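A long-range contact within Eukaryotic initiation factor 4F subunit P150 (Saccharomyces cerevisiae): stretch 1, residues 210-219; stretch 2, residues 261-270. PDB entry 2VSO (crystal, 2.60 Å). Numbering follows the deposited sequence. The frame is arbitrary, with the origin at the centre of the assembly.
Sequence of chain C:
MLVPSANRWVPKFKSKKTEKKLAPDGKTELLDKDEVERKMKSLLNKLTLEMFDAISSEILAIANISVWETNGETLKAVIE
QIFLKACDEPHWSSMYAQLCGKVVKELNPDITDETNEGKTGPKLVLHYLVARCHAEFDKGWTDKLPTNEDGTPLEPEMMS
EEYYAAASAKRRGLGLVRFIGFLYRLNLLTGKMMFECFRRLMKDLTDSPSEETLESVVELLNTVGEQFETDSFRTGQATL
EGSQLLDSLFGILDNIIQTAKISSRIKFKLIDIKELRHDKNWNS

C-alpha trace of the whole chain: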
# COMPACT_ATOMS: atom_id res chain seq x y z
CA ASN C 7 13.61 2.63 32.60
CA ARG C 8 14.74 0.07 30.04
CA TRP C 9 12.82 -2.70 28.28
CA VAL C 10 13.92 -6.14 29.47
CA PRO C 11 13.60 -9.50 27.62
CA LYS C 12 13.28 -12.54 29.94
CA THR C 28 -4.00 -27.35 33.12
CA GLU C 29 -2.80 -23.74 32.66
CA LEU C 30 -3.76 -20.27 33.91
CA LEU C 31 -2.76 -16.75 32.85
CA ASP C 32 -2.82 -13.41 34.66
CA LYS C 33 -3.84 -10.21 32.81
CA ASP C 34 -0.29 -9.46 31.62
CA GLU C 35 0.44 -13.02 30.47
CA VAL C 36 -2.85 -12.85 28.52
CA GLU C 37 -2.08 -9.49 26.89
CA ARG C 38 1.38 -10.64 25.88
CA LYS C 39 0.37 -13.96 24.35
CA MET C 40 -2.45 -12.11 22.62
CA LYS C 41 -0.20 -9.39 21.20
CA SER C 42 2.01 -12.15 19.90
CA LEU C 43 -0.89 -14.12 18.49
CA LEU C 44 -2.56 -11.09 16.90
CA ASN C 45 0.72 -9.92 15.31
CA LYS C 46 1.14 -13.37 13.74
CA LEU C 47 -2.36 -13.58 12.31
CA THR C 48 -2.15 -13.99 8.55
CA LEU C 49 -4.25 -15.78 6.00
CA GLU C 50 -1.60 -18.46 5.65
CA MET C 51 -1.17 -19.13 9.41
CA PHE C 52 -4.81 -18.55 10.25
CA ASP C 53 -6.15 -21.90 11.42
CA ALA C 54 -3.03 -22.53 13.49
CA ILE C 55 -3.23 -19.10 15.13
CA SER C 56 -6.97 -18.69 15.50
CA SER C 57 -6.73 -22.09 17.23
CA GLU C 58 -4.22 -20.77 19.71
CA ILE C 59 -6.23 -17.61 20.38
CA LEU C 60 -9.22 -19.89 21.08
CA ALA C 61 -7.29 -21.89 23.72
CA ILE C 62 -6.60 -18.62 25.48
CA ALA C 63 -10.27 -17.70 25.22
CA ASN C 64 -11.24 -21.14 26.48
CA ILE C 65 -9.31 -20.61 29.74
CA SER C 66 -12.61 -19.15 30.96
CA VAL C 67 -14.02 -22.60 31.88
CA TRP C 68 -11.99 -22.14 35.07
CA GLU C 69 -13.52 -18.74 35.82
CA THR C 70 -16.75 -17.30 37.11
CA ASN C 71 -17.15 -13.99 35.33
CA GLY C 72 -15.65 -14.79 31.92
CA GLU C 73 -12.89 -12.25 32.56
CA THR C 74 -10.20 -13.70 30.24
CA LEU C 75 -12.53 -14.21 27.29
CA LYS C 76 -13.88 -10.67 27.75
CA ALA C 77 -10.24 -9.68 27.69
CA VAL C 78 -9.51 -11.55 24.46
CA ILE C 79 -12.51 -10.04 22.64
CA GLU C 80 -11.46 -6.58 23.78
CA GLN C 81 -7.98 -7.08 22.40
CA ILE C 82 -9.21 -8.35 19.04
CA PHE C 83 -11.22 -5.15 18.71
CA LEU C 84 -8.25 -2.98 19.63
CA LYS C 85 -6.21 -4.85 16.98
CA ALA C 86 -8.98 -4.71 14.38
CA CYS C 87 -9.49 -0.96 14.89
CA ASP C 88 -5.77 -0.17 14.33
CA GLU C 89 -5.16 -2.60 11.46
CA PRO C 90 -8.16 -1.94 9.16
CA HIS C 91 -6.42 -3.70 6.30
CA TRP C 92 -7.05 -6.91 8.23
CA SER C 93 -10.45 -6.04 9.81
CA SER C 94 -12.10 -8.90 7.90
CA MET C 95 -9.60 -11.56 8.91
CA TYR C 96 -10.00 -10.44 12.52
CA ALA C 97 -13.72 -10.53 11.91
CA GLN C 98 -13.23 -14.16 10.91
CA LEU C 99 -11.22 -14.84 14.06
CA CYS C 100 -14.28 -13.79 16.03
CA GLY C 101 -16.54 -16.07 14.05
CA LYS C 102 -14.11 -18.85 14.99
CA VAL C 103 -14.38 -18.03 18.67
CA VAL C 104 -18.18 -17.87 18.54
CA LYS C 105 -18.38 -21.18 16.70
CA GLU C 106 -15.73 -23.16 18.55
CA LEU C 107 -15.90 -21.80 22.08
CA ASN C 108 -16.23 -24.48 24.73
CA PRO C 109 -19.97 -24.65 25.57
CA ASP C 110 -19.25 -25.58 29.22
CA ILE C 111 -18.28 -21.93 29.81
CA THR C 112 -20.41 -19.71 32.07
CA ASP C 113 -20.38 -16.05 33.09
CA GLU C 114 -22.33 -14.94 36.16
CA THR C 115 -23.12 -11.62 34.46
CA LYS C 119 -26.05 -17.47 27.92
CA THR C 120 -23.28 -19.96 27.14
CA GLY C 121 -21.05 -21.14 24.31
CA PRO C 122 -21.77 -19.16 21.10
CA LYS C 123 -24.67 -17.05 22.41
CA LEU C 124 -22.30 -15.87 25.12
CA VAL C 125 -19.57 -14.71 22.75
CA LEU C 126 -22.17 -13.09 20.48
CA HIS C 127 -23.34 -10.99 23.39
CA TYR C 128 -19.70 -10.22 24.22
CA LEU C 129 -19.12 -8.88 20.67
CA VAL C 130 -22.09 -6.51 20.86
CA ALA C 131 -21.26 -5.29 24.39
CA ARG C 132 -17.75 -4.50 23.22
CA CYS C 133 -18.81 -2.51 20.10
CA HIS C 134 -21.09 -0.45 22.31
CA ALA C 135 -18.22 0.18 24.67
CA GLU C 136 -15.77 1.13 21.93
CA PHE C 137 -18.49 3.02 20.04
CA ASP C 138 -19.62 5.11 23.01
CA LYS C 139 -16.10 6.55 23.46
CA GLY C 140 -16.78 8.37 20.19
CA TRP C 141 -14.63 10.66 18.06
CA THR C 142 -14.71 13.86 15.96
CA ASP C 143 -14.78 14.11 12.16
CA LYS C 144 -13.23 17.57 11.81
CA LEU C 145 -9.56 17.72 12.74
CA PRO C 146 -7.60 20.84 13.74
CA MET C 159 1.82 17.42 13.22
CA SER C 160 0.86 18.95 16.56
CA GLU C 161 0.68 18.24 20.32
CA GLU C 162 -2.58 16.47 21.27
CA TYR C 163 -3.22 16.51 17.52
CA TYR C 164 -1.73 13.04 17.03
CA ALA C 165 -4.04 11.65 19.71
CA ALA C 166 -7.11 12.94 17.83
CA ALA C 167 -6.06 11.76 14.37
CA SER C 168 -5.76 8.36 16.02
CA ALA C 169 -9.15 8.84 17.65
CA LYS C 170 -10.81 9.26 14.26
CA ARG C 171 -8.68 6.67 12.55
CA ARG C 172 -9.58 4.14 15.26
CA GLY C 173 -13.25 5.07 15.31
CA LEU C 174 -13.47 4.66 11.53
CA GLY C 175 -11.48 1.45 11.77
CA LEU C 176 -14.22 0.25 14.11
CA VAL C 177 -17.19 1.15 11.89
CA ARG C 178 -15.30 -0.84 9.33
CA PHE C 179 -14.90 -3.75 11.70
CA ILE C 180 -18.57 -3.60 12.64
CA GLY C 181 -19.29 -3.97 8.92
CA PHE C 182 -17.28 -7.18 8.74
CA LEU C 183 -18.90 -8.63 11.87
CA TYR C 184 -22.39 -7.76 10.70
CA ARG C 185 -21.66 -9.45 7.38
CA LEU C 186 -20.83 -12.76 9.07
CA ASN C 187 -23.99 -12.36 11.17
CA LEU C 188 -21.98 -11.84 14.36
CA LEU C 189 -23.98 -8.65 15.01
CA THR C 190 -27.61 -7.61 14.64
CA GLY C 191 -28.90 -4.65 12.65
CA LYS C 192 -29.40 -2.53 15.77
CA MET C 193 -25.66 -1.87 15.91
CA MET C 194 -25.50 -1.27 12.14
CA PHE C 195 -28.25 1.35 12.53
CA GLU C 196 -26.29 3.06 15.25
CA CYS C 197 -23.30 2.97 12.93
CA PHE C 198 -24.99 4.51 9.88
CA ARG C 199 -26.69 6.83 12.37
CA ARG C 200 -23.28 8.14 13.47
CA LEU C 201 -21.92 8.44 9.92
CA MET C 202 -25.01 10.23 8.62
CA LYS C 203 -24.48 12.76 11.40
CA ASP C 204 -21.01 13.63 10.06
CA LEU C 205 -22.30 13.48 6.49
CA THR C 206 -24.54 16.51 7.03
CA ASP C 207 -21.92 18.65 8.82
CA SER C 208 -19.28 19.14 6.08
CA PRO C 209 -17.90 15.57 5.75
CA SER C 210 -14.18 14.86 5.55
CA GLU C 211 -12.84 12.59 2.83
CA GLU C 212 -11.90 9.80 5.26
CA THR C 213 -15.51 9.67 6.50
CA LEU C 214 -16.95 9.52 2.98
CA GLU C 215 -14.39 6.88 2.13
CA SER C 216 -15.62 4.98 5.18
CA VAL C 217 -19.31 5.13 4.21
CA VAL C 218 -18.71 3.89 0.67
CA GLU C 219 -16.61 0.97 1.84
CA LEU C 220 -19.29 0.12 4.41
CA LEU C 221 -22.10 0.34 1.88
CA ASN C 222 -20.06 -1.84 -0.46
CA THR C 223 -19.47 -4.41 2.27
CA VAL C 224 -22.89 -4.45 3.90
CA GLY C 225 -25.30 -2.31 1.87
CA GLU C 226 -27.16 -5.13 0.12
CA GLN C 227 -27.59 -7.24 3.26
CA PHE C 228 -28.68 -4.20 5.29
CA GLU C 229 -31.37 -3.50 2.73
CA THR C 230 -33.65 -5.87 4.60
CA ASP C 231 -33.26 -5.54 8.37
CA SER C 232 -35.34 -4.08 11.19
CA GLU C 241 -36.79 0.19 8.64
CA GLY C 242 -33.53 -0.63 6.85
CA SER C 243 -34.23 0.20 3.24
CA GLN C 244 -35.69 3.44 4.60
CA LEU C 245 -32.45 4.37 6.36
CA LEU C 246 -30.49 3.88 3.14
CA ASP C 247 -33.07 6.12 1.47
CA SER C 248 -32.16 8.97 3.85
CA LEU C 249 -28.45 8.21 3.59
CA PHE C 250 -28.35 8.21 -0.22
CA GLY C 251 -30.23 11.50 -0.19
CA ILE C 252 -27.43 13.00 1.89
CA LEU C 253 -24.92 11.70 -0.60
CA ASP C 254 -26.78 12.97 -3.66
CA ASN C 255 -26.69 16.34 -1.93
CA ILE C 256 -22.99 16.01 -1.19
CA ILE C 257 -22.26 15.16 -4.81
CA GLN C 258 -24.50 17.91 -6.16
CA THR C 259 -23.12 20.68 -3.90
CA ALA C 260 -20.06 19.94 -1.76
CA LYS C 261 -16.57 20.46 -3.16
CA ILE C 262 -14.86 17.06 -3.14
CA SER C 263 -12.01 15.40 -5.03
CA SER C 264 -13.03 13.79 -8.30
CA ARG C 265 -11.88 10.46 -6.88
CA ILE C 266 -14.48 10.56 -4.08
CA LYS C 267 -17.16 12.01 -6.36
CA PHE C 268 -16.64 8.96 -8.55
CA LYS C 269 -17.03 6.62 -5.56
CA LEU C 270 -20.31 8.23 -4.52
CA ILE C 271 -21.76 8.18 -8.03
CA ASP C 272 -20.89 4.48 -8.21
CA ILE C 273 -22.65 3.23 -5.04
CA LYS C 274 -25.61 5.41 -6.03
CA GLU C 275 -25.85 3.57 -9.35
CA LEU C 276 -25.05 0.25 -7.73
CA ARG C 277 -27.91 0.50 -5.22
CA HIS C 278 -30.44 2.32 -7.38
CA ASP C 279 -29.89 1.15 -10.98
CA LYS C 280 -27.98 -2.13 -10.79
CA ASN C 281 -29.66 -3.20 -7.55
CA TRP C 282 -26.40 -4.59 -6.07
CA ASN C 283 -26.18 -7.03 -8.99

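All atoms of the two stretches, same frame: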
# COMPACT_ATOMS: atom_id res chain seq x y z
N SER C 210 -15.56 14.97 5.98
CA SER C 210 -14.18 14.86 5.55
C SER C 210 -14.07 13.70 4.56
O SER C 210 -14.99 12.90 4.44
CB SER C 210 -13.24 14.64 6.74
OG SER C 210 -13.43 13.35 7.30
N GLU C 211 -12.96 13.62 3.84
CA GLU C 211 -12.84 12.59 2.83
C GLU C 211 -12.64 11.18 3.41
O GLU C 211 -13.07 10.20 2.80
CB GLU C 211 -11.76 12.95 1.80
CG GLU C 211 -12.25 14.04 0.85
CD GLU C 211 -11.38 14.21 -0.38
OE1 GLU C 211 -10.26 13.65 -0.40
OE2 GLU C 211 -11.82 14.91 -1.31
N GLU C 212 -12.03 11.08 4.58
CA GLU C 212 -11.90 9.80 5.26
C GLU C 212 -13.27 9.23 5.66
O GLU C 212 -13.50 8.03 5.56
CB GLU C 212 -11.01 9.92 6.49
CG GLU C 212 -9.72 10.67 6.25
CD GLU C 212 -8.83 10.66 7.47
OE1 GLU C 212 -9.18 9.95 8.44
OE2 GLU C 212 -7.79 11.36 7.46
N THR C 213 -14.17 10.10 6.11
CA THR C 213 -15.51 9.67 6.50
C THR C 213 -16.31 9.14 5.32
O THR C 213 -16.91 8.07 5.40
CB THR C 213 -16.27 10.82 7.21
OG1 THR C 213 -15.74 10.98 8.53
CG2 THR C 213 -17.73 10.49 7.31
N LEU C 214 -16.30 9.90 4.23
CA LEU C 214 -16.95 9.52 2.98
C LEU C 214 -16.40 8.22 2.43
O LEU C 214 -17.13 7.37 1.94
CB LEU C 214 -16.73 10.62 1.94
CG LEU C 214 -17.50 11.91 2.14
CD1 LEU C 214 -16.79 13.02 1.41
CD2 LEU C 214 -18.93 11.72 1.66
N GLU C 215 -15.08 8.11 2.46
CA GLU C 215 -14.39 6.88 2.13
C GLU C 215 -14.99 5.73 2.93
O GLU C 215 -15.28 4.66 2.41
CB GLU C 215 -12.91 7.02 2.49
CG GLU C 215 -12.02 5.97 1.89
CD GLU C 215 -11.65 6.29 0.46
OE1 GLU C 215 -11.87 5.42 -0.40
OE2 GLU C 215 -11.15 7.41 0.21
N SER C 216 -15.15 5.98 4.23
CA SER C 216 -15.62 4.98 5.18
C SER C 216 -17.02 4.50 4.85
O SER C 216 -17.28 3.29 4.86
CB SER C 216 -15.58 5.56 6.59
OG SER C 216 -16.20 4.70 7.53
N VAL C 217 -17.92 5.44 4.54
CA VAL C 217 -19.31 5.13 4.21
C VAL C 217 -19.43 4.26 2.97
O VAL C 217 -20.17 3.27 2.97
CB VAL C 217 -20.15 6.40 3.99
CG1 VAL C 217 -21.59 6.13 4.33
CG2 VAL C 217 -19.65 7.51 4.88
N VAL C 218 -18.72 4.65 1.91
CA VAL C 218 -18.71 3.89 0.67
C VAL C 218 -18.28 2.46 0.92
O VAL C 218 -18.99 1.52 0.59
CB VAL C 218 -17.81 4.55 -0.42
CG1 VAL C 218 -17.56 3.60 -1.56
CG2 VAL C 218 -18.44 5.84 -0.94
N GLU C 219 -17.11 2.30 1.54
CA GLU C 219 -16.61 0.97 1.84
C GLU C 219 -17.60 0.15 2.66
O GLU C 219 -17.76 -1.05 2.42
CB GLU C 219 -15.26 1.03 2.52
CG GLU C 219 -14.16 1.61 1.66
CD GLU C 219 -12.89 1.89 2.45
OE1 GLU C 219 -12.92 1.74 3.69
OE2 GLU C 219 -11.87 2.27 1.84
N LYS C 261 -17.76 20.44 -2.32
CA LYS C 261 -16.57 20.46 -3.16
C LYS C 261 -15.61 19.36 -2.73
O LYS C 261 -14.87 19.50 -1.76
CB LYS C 261 -15.88 21.84 -3.11
CG LYS C 261 -14.82 22.02 -4.18
CD LYS C 261 -14.42 23.49 -4.35
CE LYS C 261 -15.54 24.31 -4.98
NZ LYS C 261 -15.06 25.65 -5.40
N ILE C 262 -15.64 18.25 -3.47
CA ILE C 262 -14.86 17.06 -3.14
C ILE C 262 -13.99 16.62 -4.32
O ILE C 262 -14.29 16.89 -5.48
CB ILE C 262 -15.78 15.88 -2.72
CG1 ILE C 262 -16.88 15.69 -3.76
CG2 ILE C 262 -16.41 16.14 -1.36
CD1 ILE C 262 -17.83 14.58 -3.46
N SER C 263 -12.90 15.93 -4.02
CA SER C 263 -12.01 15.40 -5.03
C SER C 263 -12.81 14.57 -6.02
O SER C 263 -13.79 13.94 -5.65
CB SER C 263 -10.91 14.56 -4.38
OG SER C 263 -11.33 13.23 -4.18
N SER C 264 -12.38 14.58 -7.27
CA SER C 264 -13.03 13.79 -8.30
C SER C 264 -13.08 12.33 -7.89
O SER C 264 -14.05 11.64 -8.18
CB SER C 264 -12.27 13.92 -9.63
OG SER C 264 -12.50 15.17 -10.24
N ARG C 265 -12.02 11.87 -7.24
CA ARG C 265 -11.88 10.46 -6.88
C ARG C 265 -13.05 10.02 -6.01
O ARG C 265 -13.65 8.97 -6.25
CB ARG C 265 -10.56 10.25 -6.14
CG ARG C 265 -10.09 8.82 -6.06
CD ARG C 265 -8.77 8.73 -5.33
NE ARG C 265 -8.94 9.03 -3.91
CZ ARG C 265 -9.25 8.12 -3.00
NH1 ARG C 265 -9.41 6.84 -3.35
NH2 ARG C 265 -9.40 8.49 -1.73
N ILE C 266 -13.39 10.85 -5.01
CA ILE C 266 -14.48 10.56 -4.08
C ILE C 266 -15.83 10.75 -4.75
O ILE C 266 -16.77 10.01 -4.47
CB ILE C 266 -14.43 11.46 -2.81
CG1 ILE C 266 -13.02 11.54 -2.24
CG2 ILE C 266 -15.34 10.90 -1.75
CD1 ILE C 266 -12.63 10.31 -1.46
N LYS C 267 -15.93 11.75 -5.62
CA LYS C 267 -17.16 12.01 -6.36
C LYS C 267 -17.49 10.83 -7.25
O LYS C 267 -18.65 10.54 -7.49
CB LYS C 267 -17.04 13.27 -7.21
CG LYS C 267 -18.36 13.67 -7.86
CD LYS C 267 -18.17 14.71 -8.95
CE LYS C 267 -17.36 14.15 -10.11
NZ LYS C 267 -16.89 15.21 -11.05
N PHE C 268 -16.45 10.14 -7.73
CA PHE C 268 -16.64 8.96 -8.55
C PHE C 268 -17.12 7.79 -7.71
O PHE C 268 -17.91 6.99 -8.18
CB PHE C 268 -15.36 8.57 -9.31
CG PHE C 268 -15.05 9.46 -10.49
CD1 PHE C 268 -13.73 9.71 -10.85
CD2 PHE C 268 -16.06 10.05 -11.21
CE1 PHE C 268 -13.45 10.54 -11.92
CE2 PHE C 268 -15.78 10.88 -12.28
CZ PHE C 268 -14.47 11.12 -12.63
N LYS C 269 -16.61 7.68 -6.48
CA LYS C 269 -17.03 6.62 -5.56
C LYS C 269 -18.51 6.74 -5.19
O LYS C 269 -19.24 5.76 -5.21
CB LYS C 269 -16.17 6.62 -4.29
CG LYS C 269 -14.78 6.02 -4.49
CD LYS C 269 -13.86 6.31 -3.29
CE LYS C 269 -12.70 5.34 -3.26
NZ LYS C 269 -12.01 5.25 -4.57
N LEU C 270 -18.93 7.95 -4.86
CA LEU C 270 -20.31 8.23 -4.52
C LEU C 270 -21.28 7.95 -5.66
O LEU C 270 -22.35 7.40 -5.46
CB LEU C 270 -20.46 9.67 -4.05
CG LEU C 270 -19.52 10.09 -2.92
CD1 LEU C 270 -19.59 11.59 -2.69
CD2 LEU C 270 -19.87 9.34 -1.65

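How do the two helices meet? They run in nearly the same direction, 26° apart, with axes 10.3 Å apart at closest approach, a spacing that leaves room for side chains to mesh. Together the stretches bury 487 Å².

Which bumps fill which hollows? Ile266 is the bump between Glu211, Leu214 and Glu215: its CG1 is 3.6 Å from Glu211 CD, its CG2 4.0 Å from Leu214 CB, and its CD1 3.7 Å from Glu215 OE2. Leu214 in turn lies among Ile262, Ile266 and Leu270, its CD1 4.2 Å from Ile262 CG2 and its CD2 4.2 Å from Leu270 CD2. One turn on, Val218 CG2 packs 3.8 Å from Leu270 CD2 and 4.1 Å from the aliphatic CB of Lys269. Branched, uncharged side chains suit the buried Leu214, Val218, Ile266 and Leu270.

What closes the start of the contact? The long Glu211 side chain carries its carboxylate across, where Glu211 OE2 accepts a hydrogen bond from Ser263 N (3.1 Å). Amides at a helix start lack partners within the helix, so a hydroxyl suits the cap: Ser263 OG accepts from Ile266 N at 3.3 Å.

How are the charges placed? Glu215 starts sideways, but its end swings nearer: Glu215 OE2 forms a salt bridge with Arg265 NH2 (2.8 Å), at the guanidinium edge. Glu215 OE1 lies 3.0 Å from Lys269 CE and 4.2 Å from Lys269 NZ, too far for a salt bridge.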